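Local coordinates for phosphate ABC transporter, phosphate-binding protein (Clostridium perfringens, PDB 4Q8R) that probably binds phosphate with high affinity outside the cell and delivers it to the membrane part of an ABC-type phosphate importer, at residues D79-D93 against Y172-K186. Residues are numbered along the deposited sequence; the frame is centred on the assembly and turned at random. Where two conformers were deposited one is given.
Sequences DGIALITHKNNPVKD and YISFSYVDDSVSAVK. With ZN (zinc ion), chain E.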
loop_
_atom_site.group_PDB
_atom_site.type_symbol
_atom_site.label_atom_id
_atom_site.label_comp_id
_atom_site.label_asym_id
_atom_site.label_seq_id
_atom_site.Cartn_x
_atom_site.Cartn_y
_atom_site.Cartn_z
ATOM N N ASP A 79 2.485 1.853 7.156
ATOM C CA ASP A 79 2.661 2.469 5.867
ATOM C C ASP A 79 1.609 3.573 5.645
ATOM O O ASP A 79 0.393 3.341 5.802
ATOM C CB ASP A 79 2.525 1.431 4.755
ATOM C CG ASP A 79 2.692 2.007 3.358
ATOM O OD1 ASP A 79 3.717 2.621 3.018
ATOM O OD2 ASP A 79 1.816 1.788 2.524
ATOM N N GLY A 80 2.068 4.745 5.236
ATOM C CA GLY A 80 1.201 5.796 4.811
ATOM C C GLY A 80 0.745 5.588 3.389
ATOM O O GLY A 80 1.436 4.971 2.563
ATOM N N ILE A 81 -0.452 6.083 3.110
ATOM C CA ILE A 81 -0.955 6.087 1.736
ATOM C C ILE A 81 -0.971 7.589 1.313
ATOM O O ILE A 81 -1.656 8.433 1.929
ATOM C CB ILE A 81 -2.351 5.529 1.616
ATOM C CG1 ILE A 81 -2.377 4.033 2.074
ATOM C CG2 ILE A 81 -2.877 5.688 0.176
ATOM C CD1 ILE A 81 -3.741 3.458 2.160
ATOM N N ALA A 82 -0.237 7.863 0.262
ATOM C CA ALA A 82 -0.186 9.180 -0.355
ATOM C C ALA A 82 -1.253 9.283 -1.444
ATOM O O ALA A 82 -1.564 8.337 -2.110
ATOM C CB ALA A 82 1.156 9.410 -0.988
ATOM N N LEU A 83 -1.779 10.494 -1.566
ATOM C CA LEU A 83 -2.635 10.894 -2.692
ATOM C C LEU A 83 -1.694 11.608 -3.609
ATOM O O LEU A 83 -1.196 12.734 -3.239
ATOM C CB LEU A 83 -3.688 11.907 -2.294
ATOM C CG LEU A 83 -5.012 11.437 -1.778
ATOM C CD1 LEU A 83 -5.693 10.675 -2.861
ATOM C CD2 LEU A 83 -4.832 10.631 -0.524
ATOM N N ILE A 84 -1.408 11.007 -4.741
ATOM C CA ILE A 84 -0.428 11.571 -5.664
ATOM C C ILE A 84 -1.078 12.258 -6.840
ATOM O O ILE A 84 -2.089 11.765 -7.396
ATOM C CB ILE A 84 0.585 10.525 -6.120
ATOM C CG1 ILE A 84 -0.068 9.256 -6.688
ATOM C CG2 ILE A 84 1.482 10.164 -4.938
ATOM C CD1 ILE A 84 0.890 8.461 -7.515
ATOM N N THR A 85 -0.465 13.370 -7.248
ATOM C CA THR A 85 -0.841 14.081 -8.428
ATOM C C THR A 85 0.362 14.110 -9.348
ATOM O O THR A 85 1.503 13.771 -8.980
ATOM C CB THR A 85 -1.320 15.507 -8.126
ATOM O OG1 THR A 85 -0.179 16.261 -7.673
ATOM C CG2 THR A 85 -2.404 15.587 -7.090
ATOM N N HIS A 86 0.113 14.473 -10.593
ATOM C CA HIS A 86 1.202 14.849 -11.482
ATOM C C HIS A 86 2.017 16.015 -10.855
ATOM O O HIS A 86 1.501 16.851 -10.129
ATOM C CB HIS A 86 0.630 15.283 -12.819
ATOM C CG HIS A 86 1.561 15.205 -13.954
ATOM N ND1 HIS A 86 1.822 14.045 -14.657
ATOM C CD2 HIS A 86 2.319 16.175 -14.536
ATOM C CE1 HIS A 86 2.636 14.312 -15.651
ATOM N NE2 HIS A 86 2.997 15.580 -15.561
ATOM N N LYS A 87 3.282 16.054 -11.218
ATOM C CA LYS A 87 4.198 17.029 -10.724
ATOM C C LYS A 87 3.660 18.413 -11.168
ATOM O O LYS A 87 3.100 18.554 -12.252
ATOM C CB LYS A 87 5.599 16.678 -11.290
ATOM C CG LYS A 87 6.694 17.414 -10.663
ATOM C CD LYS A 87 6.989 16.912 -9.261
ATOM C CE LYS A 87 8.427 17.278 -8.900
ATOM N NZ LYS A 87 8.644 16.860 -7.489
ATOM N N ASN A 88 3.775 19.417 -10.327
ATOM C CA ASN A 88 3.347 20.780 -10.692
ATOM C C ASN A 88 1.850 21.044 -10.868
ATOM O O ASN A 88 1.454 22.058 -11.378
ATOM C CB ASN A 88 4.137 21.266 -11.932
ATOM C CG ASN A 88 5.640 21.230 -11.694
ATOM O OD1 ASN A 88 6.096 21.514 -10.591
ATOM N ND2 ASN A 88 6.409 20.837 -12.708
ATOM N N ASN A 89 1.006 20.124 -10.412
ATOM C CA ASN A 89 -0.405 20.455 -10.190
ATOM C C ASN A 89 -0.467 21.533 -9.098
ATOM O O ASN A 89 0.141 21.361 -8.020
ATOM C CB ASN A 89 -1.117 19.209 -9.697
ATOM C CG ASN A 89 -2.646 19.378 -9.680
ATOM O OD1 ASN A 89 -3.164 20.422 -9.286
ATOM N ND2 ASN A 89 -3.357 18.341 -10.094
ATOM N N PRO A 90 -1.168 22.652 -9.329
ATOM C CA PRO A 90 -1.269 23.703 -8.324
ATOM C C PRO A 90 -1.970 23.312 -7.052
ATOM O O PRO A 90 -1.806 23.988 -6.033
ATOM C CB PRO A 90 -2.024 24.822 -9.045
ATOM C CG PRO A 90 -2.740 24.139 -10.162
ATOM C CD PRO A 90 -1.842 23.035 -10.592
ATOM N N VAL A 91 -2.738 22.223 -7.094
ATOM C CA VAL A 91 -3.436 21.744 -5.867
ATOM C C VAL A 91 -2.459 20.885 -5.049
ATOM O O VAL A 91 -2.026 19.854 -5.511
ATOM C CB VAL A 91 -4.675 20.949 -6.239
ATOM C CG1 VAL A 91 -5.404 20.452 -4.986
ATOM C CG2 VAL A 91 -5.600 21.831 -7.070
ATOM N N LYS A 92 -2.160 21.341 -3.833
ATOM C CA LYS A 92 -1.119 20.762 -3.009
ATOM C C LYS A 92 -1.584 20.295 -1.634
ATOM O O LYS A 92 -0.771 19.784 -0.864
ATOM C CB LYS A 92 0.039 21.776 -2.904
ATOM C CG LYS A 92 0.783 21.805 -4.241
ATOM C CD LYS A 92 1.811 22.880 -4.374
ATOM C CE LYS A 92 2.136 23.060 -5.844
ATOM N NZ LYS A 92 2.908 21.938 -6.430
ATOM N N ASP A 93 -2.883 20.429 -1.361
ATOM C CA ASP A 93 -3.423 20.157 -0.070
ATOM C C ASP A 93 -4.887 19.857 -0.272
ATOM O O ASP A 93 -5.577 20.660 -0.956
ATOM C CB ASP A 93 -3.198 21.383 0.808
ATOM C CG ASP A 93 -3.517 21.172 2.265
ATOM O OD1 ASP A 93 -3.980 20.120 2.694
ATOM O OD2 ASP A 93 -3.278 22.133 3.040
ATOM N N TYR A 172 -3.707 6.945 -5.552
ATOM C CA TYR A 172 -3.228 6.697 -4.199
ATOM C C TYR A 172 -2.258 5.542 -4.222
ATOM O O TYR A 172 -2.380 4.600 -4.965
ATOM C CB TYR A 172 -4.386 6.471 -3.248
ATOM C CG TYR A 172 -5.398 5.419 -3.727
ATOM C CD1 TYR A 172 -5.128 4.041 -3.632
ATOM C CD2 TYR A 172 -6.646 5.809 -4.237
ATOM C CE1 TYR A 172 -6.090 3.103 -4.021
ATOM C CE2 TYR A 172 -7.556 4.872 -4.665
ATOM C CZ TYR A 172 -7.270 3.555 -4.563
ATOM O OH TYR A 172 -8.190 2.605 -4.955
ATOM N N ILE A 173 -1.261 5.642 -3.361
ATOM C CA ILE A 173 -0.163 4.706 -3.386
ATOM C C ILE A 173 0.609 4.739 -2.093
ATOM O O ILE A 173 0.664 5.758 -1.419
ATOM C CB ILE A 173 0.755 5.080 -4.542
ATOM C CG1 ILE A 173 1.643 3.942 -4.963
ATOM C CG2 ILE A 173 1.615 6.344 -4.227
ATOM C CD1 ILE A 173 2.337 4.170 -6.262
ATOM N N SER A 174 1.206 3.614 -1.717
ATOM C CA SER A 174 2.107 3.553 -0.557
ATOM C C SER A 174 3.237 4.612 -0.669
ATOM O O SER A 174 3.783 4.831 -1.751
ATOM C CB SER A 174 2.760 2.176 -0.530
ATOM O OG SER A 174 3.906 2.137 0.308
ATOM N N PHE A 175 3.604 5.182 0.466
ATOM C CA PHE A 175 4.712 6.117 0.542
ATOM C C PHE A 175 5.990 5.481 -0.044
ATOM O O PHE A 175 6.909 6.215 -0.511
ATOM C CB PHE A 175 5.025 6.424 1.990
ATOM C CG PHE A 175 4.105 7.387 2.688
ATOM C CD1 PHE A 175 2.896 7.868 2.143
ATOM C CD2 PHE A 175 4.475 7.846 4.004
ATOM C CE1 PHE A 175 2.125 8.736 2.855
ATOM C CE2 PHE A 175 3.717 8.757 4.679
ATOM C CZ PHE A 175 2.494 9.190 4.115
ATOM N N SER A 176 6.093 4.133 0.033
ATOM C CA SER A 176 7.228 3.388 -0.476
ATOM C C SER A 176 7.518 3.645 -1.963
ATOM O O SER A 176 8.616 3.461 -2.459
ATOM C CB SER A 176 7.065 1.866 -0.217
ATOM O OG SER A 176 8.289 1.274 -0.202
ATOM N N TYR A 177 6.465 4.039 -2.699
ATOM C CA TYR A 177 6.588 4.297 -4.132
ATOM C C TYR A 177 6.701 5.772 -4.464
ATOM O O TYR A 177 6.864 6.117 -5.631
ATOM C CB TYR A 177 5.365 3.768 -4.879
ATOM C CG TYR A 177 5.345 2.253 -5.036
ATOM C CD1 TYR A 177 5.066 1.409 -3.952
ATOM C CD2 TYR A 177 5.623 1.680 -6.274
ATOM C CE1 TYR A 177 5.029 0.019 -4.125
ATOM C CE2 TYR A 177 5.625 0.319 -6.439
ATOM C CZ TYR A 177 5.338 -0.518 -5.383
ATOM O OH TYR A 177 5.272 -1.857 -5.692
ATOM N N VAL A 178 6.587 6.649 -3.482
ATOM C CA VAL A 178 6.598 8.108 -3.776
ATOM C C VAL A 178 8.038 8.548 -4.030
ATOM O O VAL A 178 8.928 8.144 -3.325
ATOM C CB VAL A 178 5.966 8.936 -2.656
ATOM C CG1 VAL A 178 6.106 10.430 -2.964
ATOM C CG2 VAL A 178 4.479 8.570 -2.484
ATOM N N ASP A 179 8.272 9.294 -5.093
ATOM C CA ASP A 179 9.549 9.884 -5.341
ATOM C C ASP A 179 9.304 11.187 -6.021
ATOM O O ASP A 179 8.163 11.635 -6.077
ATOM C CB ASP A 179 10.465 8.971 -6.181
ATOM C CG ASP A 179 9.849 8.598 -7.530
ATOM O OD1 ASP A 179 8.985 9.347 -8.020
ATOM O OD2 ASP A 179 10.233 7.576 -8.087
ATOM N N ASP A 180 10.413 11.831 -6.448
ATOM C CA ASP A 180 10.322 13.150 -7.084
ATOM C C ASP A 180 9.577 13.247 -8.394
ATOM O O ASP A 180 9.395 14.345 -8.876
ATOM C CB ASP A 180 11.697 13.747 -7.312
ATOM C CG ASP A 180 12.477 13.924 -6.019
ATOM O OD1 ASP A 180 11.854 13.981 -4.936
ATOM O OD2 ASP A 180 13.707 13.995 -6.098
ATOM N N SER A 181 9.134 12.137 -8.950
ATOM C CA SER A 181 8.468 12.123 -10.234
ATOM C C SER A 181 6.977 12.445 -10.133
ATOM O O SER A 181 6.358 12.665 -11.142
ATOM C CB SER A 181 8.639 10.756 -10.922
ATOM O OG SER A 181 7.841 9.761 -10.322
ATOM N N VAL A 182 6.443 12.417 -8.916
ATOM C CA VAL A 182 5.035 12.674 -8.607
ATOM C C VAL A 182 4.975 13.546 -7.355
ATOM O O VAL A 182 5.999 13.775 -6.695
ATOM C CB VAL A 182 4.224 11.356 -8.416
ATOM C CG1 VAL A 182 4.166 10.534 -9.706
ATOM C CG2 VAL A 182 4.759 10.518 -7.281
ATOM N N SER A 183 3.810 14.125 -7.076
ATOM C CA SER A 183 3.600 14.980 -5.917
ATOM C C SER A 183 2.579 14.406 -4.953
ATOM O O SER A 183 1.409 14.196 -5.330
ATOM C CB SER A 183 3.118 16.359 -6.378
ATOM O OG SER A 183 4.173 16.985 -7.082
ATOM N N ALA A 184 2.968 14.146 -3.718
ATOM C CA ALA A 184 1.999 13.729 -2.701
ATOM C C ALA A 184 1.374 14.991 -2.104
ATOM O O ALA A 184 2.092 15.874 -1.670
ATOM C CB ALA A 184 2.671 12.930 -1.610
ATOM N N VAL A 185 0.058 15.103 -2.102
ATOM C CA VAL A 185 -0.624 16.235 -1.524
ATOM C C VAL A 185 -0.578 16.199 -0.007
ATOM O O VAL A 185 -0.476 15.133 0.563
ATOM C CB VAL A 185 -2.101 16.373 -2.012
ATOM C CG1 VAL A 185 -2.182 16.410 -3.523
ATOM C CG2 VAL A 185 -2.959 15.246 -1.482
ATOM N N LYS A 186 -0.607 17.353 0.658
ATOM C CA LYS A 186 -0.867 17.368 2.093
ATOM C C LYS A 186 -2.290 16.890 2.284
ATOM O O LYS A 186 -3.147 17.140 1.436
ATOM C CB LYS A 186 -0.733 18.751 2.687
ATOM C CG LYS A 186 0.683 19.250 2.634
ATOM C CD LYS A 186 0.766 20.695 3.144
ATOM C CE LYS A 186 2.164 21.222 2.897
ATOM N NZ LYS A 186 2.212 22.663 3.264
HETATM ZN ZN ZN E . 4.069 16.677 -16.947
HETATM O O HOH W 1 -0.674 12.419 0.275
HETATM O O HOH W 2 4.159 13.567 -12.566
HETATM O O HOH W 3 2.115 19.476 -7.372
HETATM O O HOH W 4 3.331 15.871 -18.843
HETATM O O HOH W 5 3.422 18.514 -17.262
#
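The Phe175 ring lies flat on Gly80. The Gly80 CA sits 3.5 Å from the ring centroid, 7° off the normal, a CH-pi contact over one face. Chi1 of -78° puts CG beside the backbone N of Phe175 and swings the ring over strand 79-86, with Ala82 at its edge. Phe175 N also donates to Gly80 O. Next to it, Ser174 OG donates to Asp79 OD1 at 2.8 Å, meeting the syn side of the carboxylate 24° out of its plane. The same OG accepts from Ser176 N in an ST turn, and the 3-10 segment 175-177 follows.

Methyl groups fill the middle. Ala82 CB meets Val178 CG2 at 3.7 Å and Ala184 CB at 3.9 Å. Ile84 CG2 packs on the CG2 methyls of Ile173 and Val182. Val185 CG2 lies 3.5 Å from Leu83 CB, while its CG1 reaches Thr85 CG2.

Strand 79-86 pairs antiparallel with two strands in succession, 172-174 and then 182-184. It is the end of strand 71-86, which also pairs antiparallel with strand 205-213. Long strands that probably run between two lobes are consistent with the periplasmic binding protein fold. Ala82 and Ile173 exchange two backbone bonds, as do Thr85 and Ser183. Where the partner changes, a water accepts from Leu83 N and donates to Val185 O. Past the turn 86-89, Lys186 N donates to Lys92 O (2.9 Å), and Asp93 pairs with Lys186 in parallel.

Further out, Asp79 OD2 forms a salt bridge with Arg206, which holds the carboxylate from its other oxygen. Tyr172 stacks on Phe135 of helix 130-139. His86 NE2 binds a zinc ion at 2.1 Å with two waters; its ND1 is hydrogen-bonded to Val163 O. Together the two bonds probably fix the ring's rotation.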